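Local coordinates for protein toll-like receptor 13 (Mus musculus, PDB 4Z0C) that recognizes and binds bacterial 23S rRNA as an innate immune receptor, signalling through MYD88 and TRAF6 to activate NF-kappa-B and the inflammatory response, at residues Q664-M677 and S697-C709. Sequence-based numbering, arbitrary orientation.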
ATOM      1  N   GLN A 664      33.847   0.206  15.722  1.00 36.69           N
ATOM      2  CA  GLN A 664      34.473   0.713  16.928  1.00 39.46           C
ATOM      3  C   GLN A 664      35.962   0.970  16.734  1.00 41.71           C
ATOM      4  O   GLN A 664      36.662   0.177  16.097  1.00 38.13           O
ATOM      5  CB  GLN A 664      34.241  -0.242  18.084  1.00 47.93           C
ATOM      6  CG  GLN A 664      32.901  -0.931  18.036  1.00 54.96           C
ATOM      7  CD  GLN A 664      32.342  -1.161  19.417  1.00 67.68           C
ATOM      8  OE1 GLN A 664      31.912  -0.217  20.084  1.00 76.43           O
ATOM      9  NE2 GLN A 664      32.372  -2.411  19.872  1.00 60.99           N
ATOM     10  N   CYS A 665      36.436   2.095  17.263  1.00 39.35           N
ATOM     11  CA  CYS A 665      37.860   2.385  17.258  1.00 46.26           C
ATOM     12  C   CYS A 665      38.562   1.632  18.387  1.00 52.68           C
ATOM     13  O   CYS A 665      38.972   2.218  19.387  1.00 55.83           O
ATOM     14  CB  CYS A 665      38.103   3.888  17.380  1.00 46.19           C
ATOM     15  SG  CYS A 665      37.520   4.828  15.950  1.00 79.04           S
ATOM     16  N   THR A 666      38.684   0.321  18.208  1.00 47.90           N
ATOM     17  CA  THR A 666      39.395  -0.534  19.134  1.00 47.58           C
ATOM     18  C   THR A 666      40.243  -1.460  18.284  1.00 49.90           C
ATOM     19  O   THR A 666      40.153  -1.437  17.049  1.00 45.19           O
ATOM     20  CB  THR A 666      38.448  -1.419  19.985  1.00 53.85           C
ATOM     21  OG1 THR A 666      37.912  -2.469  19.168  1.00 55.46           O
ATOM     22  CG2 THR A 666      37.301  -0.607  20.579  1.00 50.89           C
ATOM     23  N   CYS A 667      41.013  -2.311  18.953  1.00 50.44           N
ATOM     24  CA  CYS A 667      41.914  -3.249  18.301  1.00 46.24           C
ATOM     25  C   CYS A 667      41.176  -4.347  17.541  1.00 42.36           C
ATOM     26  O   CYS A 667      41.772  -5.024  16.706  1.00 42.34           O
ATOM     27  CB  CYS A 667      42.864  -3.885  19.333  1.00 54.64           C
ATOM     28  SG  CYS A 667      44.127  -2.761  19.991  1.00105.47           S
ATOM     29  N   ASP A 668      39.892  -4.546  17.836  1.00 40.33           N
ATOM     30  CA  ASP A 668      39.111  -5.544  17.108  1.00 41.63           C
ATOM     31  C   ASP A 668      39.048  -5.196  15.624  1.00 35.98           C
ATOM     32  O   ASP A 668      38.916  -6.075  14.778  1.00 36.70           O
ATOM     33  CB  ASP A 668      37.704  -5.659  17.678  1.00 49.20           C
ATOM     34  CG  ASP A 668      37.689  -6.294  19.053  1.00 57.51           C
ATOM     35  OD1 ASP A 668      38.469  -5.846  19.915  1.00 61.14           O
ATOM     36  OD2 ASP A 668      36.908  -7.243  19.271  1.00 60.25           O
ATOM     37  N   ASN A 669      39.164  -3.907  15.319  1.00 30.53           N
ATOM     38  CA  ASN A 669      39.103  -3.429  13.944  1.00 38.45           C
ATOM     39  C   ASN A 669      40.448  -3.063  13.359  1.00 34.13           C
ATOM     40  O   ASN A 669      40.508  -2.468  12.272  1.00 36.53           O
ATOM     41  CB  ASN A 669      38.157  -2.224  13.846  1.00 39.39           C
ATOM     42  CG  ASN A 669      36.717  -2.628  13.935  1.00 36.33           C
ATOM     43  OD1 ASN A 669      36.314  -3.613  13.323  1.00 35.10           O
ATOM     44  ND2 ASN A 669      35.936  -1.901  14.731  1.00 42.21           N
ATOM     45  N   LEU A 670      41.520  -3.406  14.077  1.00 33.63           N
ATOM     46  CA  LEU A 670      42.868  -3.034  13.651  1.00 37.13           C
ATOM     47  C   LEU A 670      43.211  -3.627  12.290  1.00 28.39           C
ATOM     48  O   LEU A 670      43.684  -2.916  11.429  1.00 29.53           O
ATOM     49  CB  LEU A 670      43.930  -3.407  14.693  1.00 43.66           C
ATOM     50  CG  LEU A 670      45.358  -3.049  14.262  1.00 44.87           C
ATOM     51  CD1 LEU A 670      45.454  -1.552  14.034  1.00 46.06           C
ATOM     52  CD2 LEU A 670      46.393  -3.499  15.282  1.00 44.03           C
ATOM     53  N   TRP A 671      42.948  -4.916  12.076  1.00 29.34           N
ATOM     54  CA  TRP A 671      43.209  -5.471  10.749  1.00 32.54           C
ATOM     55  C   TRP A 671      42.420  -4.739   9.643  1.00 39.01           C
ATOM     56  O   TRP A 671      42.978  -4.397   8.588  1.00 41.15           O
ATOM     57  CB  TRP A 671      42.912  -6.978  10.672  1.00 28.13           C
ATOM     58  CG  TRP A 671      43.078  -7.446   9.240  1.00 39.73           C
ATOM     59  CD1 TRP A 671      44.250  -7.798   8.618  1.00 34.08           C
ATOM     60  CD2 TRP A 671      42.050  -7.545   8.237  1.00 36.17           C
ATOM     61  NE1 TRP A 671      44.011  -8.129   7.301  1.00 38.02           N
ATOM     62  CE2 TRP A 671      42.670  -7.982   7.043  1.00 40.60           C
ATOM     63  CE3 TRP A 671      40.669  -7.323   8.237  1.00 33.23           C
ATOM     64  CZ2 TRP A 671      41.948  -8.200   5.862  1.00 37.29           C
ATOM     65  CZ3 TRP A 671      39.955  -7.540   7.058  1.00 26.34           C
ATOM     66  CH2 TRP A 671      40.594  -7.979   5.893  1.00 33.62           C
ATOM     67  N   PHE A 672      41.135  -4.485   9.896  1.00 38.07           N
ATOM     68  CA  PHE A 672      40.274  -3.853   8.900  1.00 37.67           C
ATOM     69  C   PHE A 672      40.757  -2.448   8.526  1.00 35.77           C
ATOM     70  O   PHE A 672      40.882  -2.133   7.353  1.00 36.36           O
ATOM     71  CB  PHE A 672      38.802  -3.813   9.360  1.00 33.54           C
ATOM     72  CG  PHE A 672      37.884  -3.089   8.391  1.00 33.12           C
ATOM     73  CD1 PHE A 672      37.500  -3.694   7.198  1.00 27.57           C
ATOM     74  CD2 PHE A 672      37.446  -1.792   8.654  1.00 28.42           C
ATOM     75  CE1 PHE A 672      36.663  -3.039   6.310  1.00 27.87           C
ATOM     76  CE2 PHE A 672      36.623  -1.125   7.769  1.00 32.44           C
ATOM     77  CZ  PHE A 672      36.230  -1.750   6.594  1.00 30.88           C
ATOM     78  N   LYS A 673      41.052  -1.628   9.532  1.00 35.57           N
ATOM     79  CA  LYS A 673      41.504  -0.257   9.335  1.00 32.59           C
ATOM     80  C   LYS A 673      42.742  -0.161   8.439  1.00 45.41           C
ATOM     81  O   LYS A 673      42.799   0.680   7.538  1.00 44.03           O
ATOM     82  CB  LYS A 673      41.771   0.400  10.690  1.00 35.32           C
ATOM     83  CG  LYS A 673      42.682   1.613  10.641  1.00 53.30           C
ATOM     84  CD  LYS A 673      43.232   1.903  12.035  1.00 61.47           C
ATOM     85  CE  LYS A 673      44.305   2.988  12.027  1.00 67.75           C
ATOM     86  NZ  LYS A 673      45.619   2.483  11.521  1.00 66.99           N
ATOM     87  N   ASN A 674      43.728  -1.018   8.689  1.00 47.56           N
ATOM     88  CA  ASN A 674      44.939  -1.034   7.864  1.00 47.35           C
ATOM     89  C   ASN A 674      44.718  -1.578   6.456  1.00 40.72           C
ATOM     90  O   ASN A 674      45.224  -1.017   5.482  1.00 32.82           O
ATOM     91  CB  ASN A 674      46.056  -1.807   8.571  1.00 41.80           C
ATOM     92  CG  ASN A 674      46.633  -1.037   9.733  1.00 42.42           C
ATOM     93  OD1 ASN A 674      46.783   0.181   9.665  1.00 39.91           O
ATOM     94  ND2 ASN A 674      46.888  -1.729  10.835  1.00 40.05           N
ATOM     95  N   TRP A 675      43.947  -2.663   6.358  1.00 36.76           N
ATOM     96  CA  TRP A 675      43.685  -3.313   5.080  1.00 32.18           C
ATOM     97  C   TRP A 675      42.794  -2.432   4.198  1.00 40.69           C
ATOM     98  O   TRP A 675      43.015  -2.329   2.987  1.00 46.01           O
ATOM     99  CB  TRP A 675      43.037  -4.688   5.282  1.00 29.86           C
ATOM    100  CG  TRP A 675      42.526  -5.291   3.999  1.00 37.81           C
ATOM    101  CD1 TRP A 675      43.243  -6.027   3.100  1.00 41.88           C
ATOM    102  CD2 TRP A 675      41.197  -5.185   3.460  1.00 30.04           C
ATOM    103  NE1 TRP A 675      42.441  -6.392   2.039  1.00 42.77           N
ATOM    104  CE2 TRP A 675      41.181  -5.895   2.240  1.00 31.56           C
ATOM    105  CE3 TRP A 675      40.021  -4.568   3.894  1.00 35.85           C
ATOM    106  CZ2 TRP A 675      40.038  -5.996   1.446  1.00 33.44           C
ATOM    107  CZ3 TRP A 675      38.876  -4.674   3.100  1.00 35.78           C
ATOM    108  CH2 TRP A 675      38.896  -5.384   1.894  1.00 33.25           C
ATOM    109  N   SER A 676      41.795  -1.797   4.808  1.00 35.01           N
ATOM    110  CA  SER A 676      40.832  -0.991   4.048  1.00 39.76           C
ATOM    111  C   SER A 676      41.493   0.229   3.430  1.00 43.99           C
ATOM    112  O   SER A 676      41.114   0.644   2.342  1.00 45.84           O
ATOM    113  CB  SER A 676      39.667  -0.541   4.913  1.00 35.82           C
ATOM    114  OG  SER A 676      40.103   0.412   5.857  1.00 42.20           O
ATOM    115  N   MET A 677      42.461   0.809   4.142  1.00 50.03           N
ATOM    116  CA  MET A 677      43.207   1.969   3.646  1.00 42.35           C
ATOM    117  C   MET A 677      44.211   1.554   2.588  1.00 40.40           C
ATOM    118  O   MET A 677      44.498   2.320   1.668  1.00 47.64           O
ATOM    119  CB  MET A 677      43.928   2.707   4.778  1.00 37.10           C
ATOM    120  CG  MET A 677      42.997   3.269   5.852  1.00 49.65           C
ATOM    121  SD  MET A 677      43.829   4.097   7.233  1.00 53.21           S
ATOM    122  CE  MET A 677      44.592   5.448   6.329  1.00 35.27           C
ATOM    123  N   SER A 697      33.142  12.016  20.001  1.00122.62           N
ATOM    124  CA  SER A 697      33.421  12.128  18.569  1.00116.65           C
ATOM    125  C   SER A 697      34.743  12.830  18.308  1.00114.08           C
ATOM    126  O   SER A 697      35.745  12.552  18.974  1.00112.56           O
ATOM    127  CB  SER A 697      32.290  12.854  17.828  1.00111.93           C
ATOM    128  OG  SER A 697      31.096  12.096  17.811  1.00108.38           O
ATOM    129  N   GLN A 698      34.720  13.750  17.343  1.00112.05           N
ATOM    130  CA  GLN A 698      35.891  14.543  16.967  1.00109.83           C
ATOM    131  C   GLN A 698      37.094  13.656  16.677  1.00 99.41           C
ATOM    132  O   GLN A 698      38.243  14.061  16.859  1.00103.47           O
ATOM    133  CB  GLN A 698      36.214  15.586  18.040  1.00115.55           C
ATOM    134  CG  GLN A 698      35.050  16.513  18.357  1.00116.06           C
ATOM    135  CD  GLN A 698      34.535  17.229  17.121  1.00114.85           C
ATOM    136  OE1 GLN A 698      33.550  16.813  16.511  1.00113.29           O
ATOM    137  NE2 GLN A 698      35.204  18.310  16.743  1.00115.43           N
ATOM    138  N   SER A 699      36.810  12.444  16.216  1.00 83.31           N
ATOM    139  CA  SER A 699      37.842  11.446  16.007  1.00 66.06           C
ATOM    140  C   SER A 699      37.396  10.418  14.966  1.00 57.06           C
ATOM    141  O   SER A 699      36.216  10.081  14.874  1.00 60.85           O
ATOM    142  CB  SER A 699      38.188  10.786  17.347  1.00 55.16           C
ATOM    143  OG  SER A 699      38.557   9.437  17.172  1.00 55.43           O
ATOM    144  N   LEU A 700      38.355   9.914  14.196  1.00 50.55           N
ATOM    145  CA  LEU A 700      38.080   9.053  13.050  1.00 50.93           C
ATOM    146  C   LEU A 700      38.700   7.677  13.193  1.00 49.92           C
ATOM    147  O   LEU A 700      39.802   7.540  13.736  1.00 56.07           O
ATOM    148  CB  LEU A 700      38.639   9.684  11.777  1.00 52.98           C
ATOM    149  CG  LEU A 700      38.186  11.087  11.387  1.00 49.03           C
ATOM    150  CD1 LEU A 700      39.061  11.614  10.254  1.00 41.25           C
ATOM    151  CD2 LEU A 700      36.738  11.051  10.984  1.00 48.61           C
ATOM    152  N   LEU A 701      38.011   6.663  12.670  1.00 44.70           N
ATOM    153  CA  LEU A 701      38.556   5.302  12.619  1.00 49.40           C
ATOM    154  C   LEU A 701      39.921   5.304  11.956  1.00 54.58           C
ATOM    155  O   LEU A 701      40.813   4.527  12.292  1.00 59.22           O
ATOM    156  CB  LEU A 701      37.636   4.392  11.801  1.00 42.52           C
ATOM    157  CG  LEU A 701      38.143   2.962  11.606  1.00 40.52           C
ATOM    158  CD1 LEU A 701      38.167   2.236  12.946  1.00 42.13           C
ATOM    159  CD2 LEU A 701      37.305   2.210  10.574  1.00 38.44           C
ATOM    160  N   ILE A 702      40.062   6.229  11.019  1.00 49.79           N
ATOM    161  CA  ILE A 702      41.200   6.311  10.131  1.00 46.66           C
ATOM    162  C   ILE A 702      42.464   6.723  10.902  1.00 53.11           C
ATOM    163  O   ILE A 702      43.592   6.420  10.489  1.00 48.26           O
ATOM    164  CB  ILE A 702      40.854   7.259   8.946  1.00 40.41           C
ATOM    165  CG1 ILE A 702      41.558   6.847   7.673  1.00 47.84           C
ATOM    166  CG2 ILE A 702      41.026   8.754   9.300  1.00 42.01           C
ATOM    167  CD1 ILE A 702      41.833   8.029   6.797  1.00 52.02           C
ATOM    168  N   ASP A 703      42.254   7.420  12.021  1.00 54.53           N
ATOM    169  CA  ASP A 703      43.337   7.923  12.858  1.00 50.58           C
ATOM    170  C   ASP A 703      43.340   7.206  14.187  1.00 61.09           C
ATOM    171  O   ASP A 703      43.231   7.841  15.236  1.00 69.49           O
ATOM    172  CB  ASP A 703      43.136   9.407  13.127  1.00 48.16           C
ATOM    173  CG  ASP A 703      43.072  10.219  11.851  1.00 62.27           C
ATOM    174  OD1 ASP A 703      43.854   9.913  10.920  1.00 63.97           O
ATOM    175  OD2 ASP A 703      42.230  11.148  11.767  1.00 65.34           O
ATOM    176  N   PHE A 704      43.521   5.893  14.153  1.00 58.59           N
ATOM    177  CA  PHE A 704      43.412   5.102  15.368  1.00 62.07           C
ATOM    178  C   PHE A 704      44.803   4.697  15.808  1.00 60.96           C
ATOM    179  O   PHE A 704      45.569   4.108  15.032  1.00 54.44           O
ATOM    180  CB  PHE A 704      42.514   3.881  15.158  1.00 60.48           C
ATOM    181  CG  PHE A 704      42.589   2.884  16.269  1.00 66.13           C
ATOM    182  CD1 PHE A 704      41.929   3.116  17.464  1.00 63.87           C
ATOM    183  CD2 PHE A 704      43.324   1.717  16.126  1.00 70.57           C
ATOM    184  CE1 PHE A 704      42.003   2.206  18.493  1.00 66.18           C
ATOM    185  CE2 PHE A 704      43.402   0.798  17.155  1.00 69.59           C
ATOM    186  CZ  PHE A 704      42.740   1.042  18.340  1.00 69.35           C
ATOM    187  N   ASP A 705      45.134   5.059  17.045  1.00 63.97           N
ATOM    188  CA  ASP A 705      46.447   4.758  17.605  1.00 68.10           C
ATOM    189  C   ASP A 705      46.767   3.264  17.550  1.00 72.69           C
ATOM    190  O   ASP A 705      46.338   2.478  18.404  1.00 76.36           O
ATOM    191  CB  ASP A 705      46.559   5.286  19.032  1.00 70.12           C
ATOM    192  CG  ASP A 705      47.998   5.487  19.464  1.00 66.53           C
ATOM    193  OD1 ASP A 705      48.896   5.428  18.595  1.00 61.94           O
ATOM    194  OD2 ASP A 705      48.227   5.699  20.673  1.00 63.25           O
ATOM    195  N   ASP A 706      47.530   2.902  16.525  1.00 71.10           N
ATOM    196  CA  ASP A 706      47.873   1.522  16.209  1.00 78.39           C
ATOM    197  C   ASP A 706      48.699   0.897  17.349  1.00 82.91           C
ATOM    198  O   ASP A 706      48.695  -0.319  17.569  1.00 79.35           O
ATOM    199  CB  ASP A 706      48.643   1.516  14.884  1.00 84.47           C
ATOM    200  CG  ASP A 706      48.588   0.187  14.168  1.00 88.98           C
ATOM    201  OD1 ASP A 706      48.643  -0.867  14.836  1.00 92.03           O
ATOM    202  OD2 ASP A 706      48.490   0.205  12.920  1.00 86.65           O
ATOM    203  N   ALA A 707      49.390   1.765  18.081  1.00 85.20           N
ATOM    204  CA  ALA A 707      50.349   1.380  19.114  1.00 85.70           C
ATOM    205  C   ALA A 707      49.762   0.617  20.313  1.00 83.56           C
ATOM    206  O   ALA A 707      50.473  -0.115  20.999  1.00 80.72           O
ATOM    207  CB  ALA A 707      51.126   2.608  19.583  1.00 82.95           C
ATOM    208  N   MET A 708      48.469   0.789  20.565  1.00 86.84           N
ATOM    209  CA  MET A 708      47.852   0.296  21.802  1.00 84.09           C
ATOM    210  C   MET A 708      47.597  -1.215  21.881  1.00 69.87           C
ATOM    211  O   MET A 708      47.170  -1.717  22.916  1.00 65.60           O
ATOM    212  CB  MET A 708      46.538   1.049  22.055  1.00 86.51           C
ATOM    213  CG  MET A 708      46.684   2.569  22.115  1.00 86.00           C
ATOM    214  SD  MET A 708      47.793   3.129  23.430  1.00174.39           S
ATOM    215  CE  MET A 708      49.314   3.469  22.533  1.00 32.42           C
ATOM    216  N   CYS A 709      47.859  -1.932  20.796  1.00 64.83           N
ATOM    217  CA  CYS A 709      47.507  -3.344  20.712  1.00 66.22           C
ATOM    218  C   CYS A 709      48.708  -4.243  20.989  1.00 68.98           C
ATOM    219  O   CYS A 709      49.175  -4.957  20.101  1.00 69.07           O
ATOM    220  CB  CYS A 709      46.936  -3.655  19.327  1.00 70.00           C
ATOM    221  SG  CYS A 709      45.703  -2.447  18.737  1.00 78.31           S
TER
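Lys-673 lies across the chain from Leu-701 to Asp-706. Its CB points toward the loop 697-709, and the first torsion sets CG roughly opposite the backbone N and sends the chain, extended as far as CE, over the loop. CG and then CD pass the carbonyl of Leu-701, with Lys-673 CD 3.6 Å from Leu-701 O. CD also meets CB of Phe-704, and Lys-673 CE comes within 3.4 Å of Phe-704 O. A bend at chi4 (-76°) then turns NZ toward Asp-706, where Lys-673 NZ to Asp-706 OD2 is 3.9 Å, a long salt bridge; a weak hydrogen bond also joins NZ to OD1 of Asn-674. OD2 of Asp-706 is held more directly by ND2 of Asn-674, at 3.3 Å and an N-H...O angle of 158°. That donor reaches the syn side of the carboxylate from 26° out of its plane, the amide and carboxylate planes being only modestly tilted against each other. The other oxygen, OD1, rests against both methyls of Leu-670.

This is the cysteine-clustered LRRCT cap that closes the C-terminal end of the leucine-rich-repeat ectodomain. Two disulfides define it: Cys-667 SG is bonded to Cys-709 SG (2.0 Å), tying the 3-10 turn just before helix 670-678 to the chain's last residue, while Cys-665 pairs with Cys-692. Between them the Phe-704 ring packs obliquely on the backbone of 665-667, Phe-704 CE1 lying 3.2 Å from Cys-665 O, with Leu-670 CD1 at its edge. Asn-669 ND2 donates to Gln-664 O within the carbonyl plane and also bonds Lys-640 O, joining the cap to the preceding repeats. Farther along the helix, Met-677 crosses Ile-702 at about a right angle, Met-677 SD lying 3.6 Å from Ile-702 CG1.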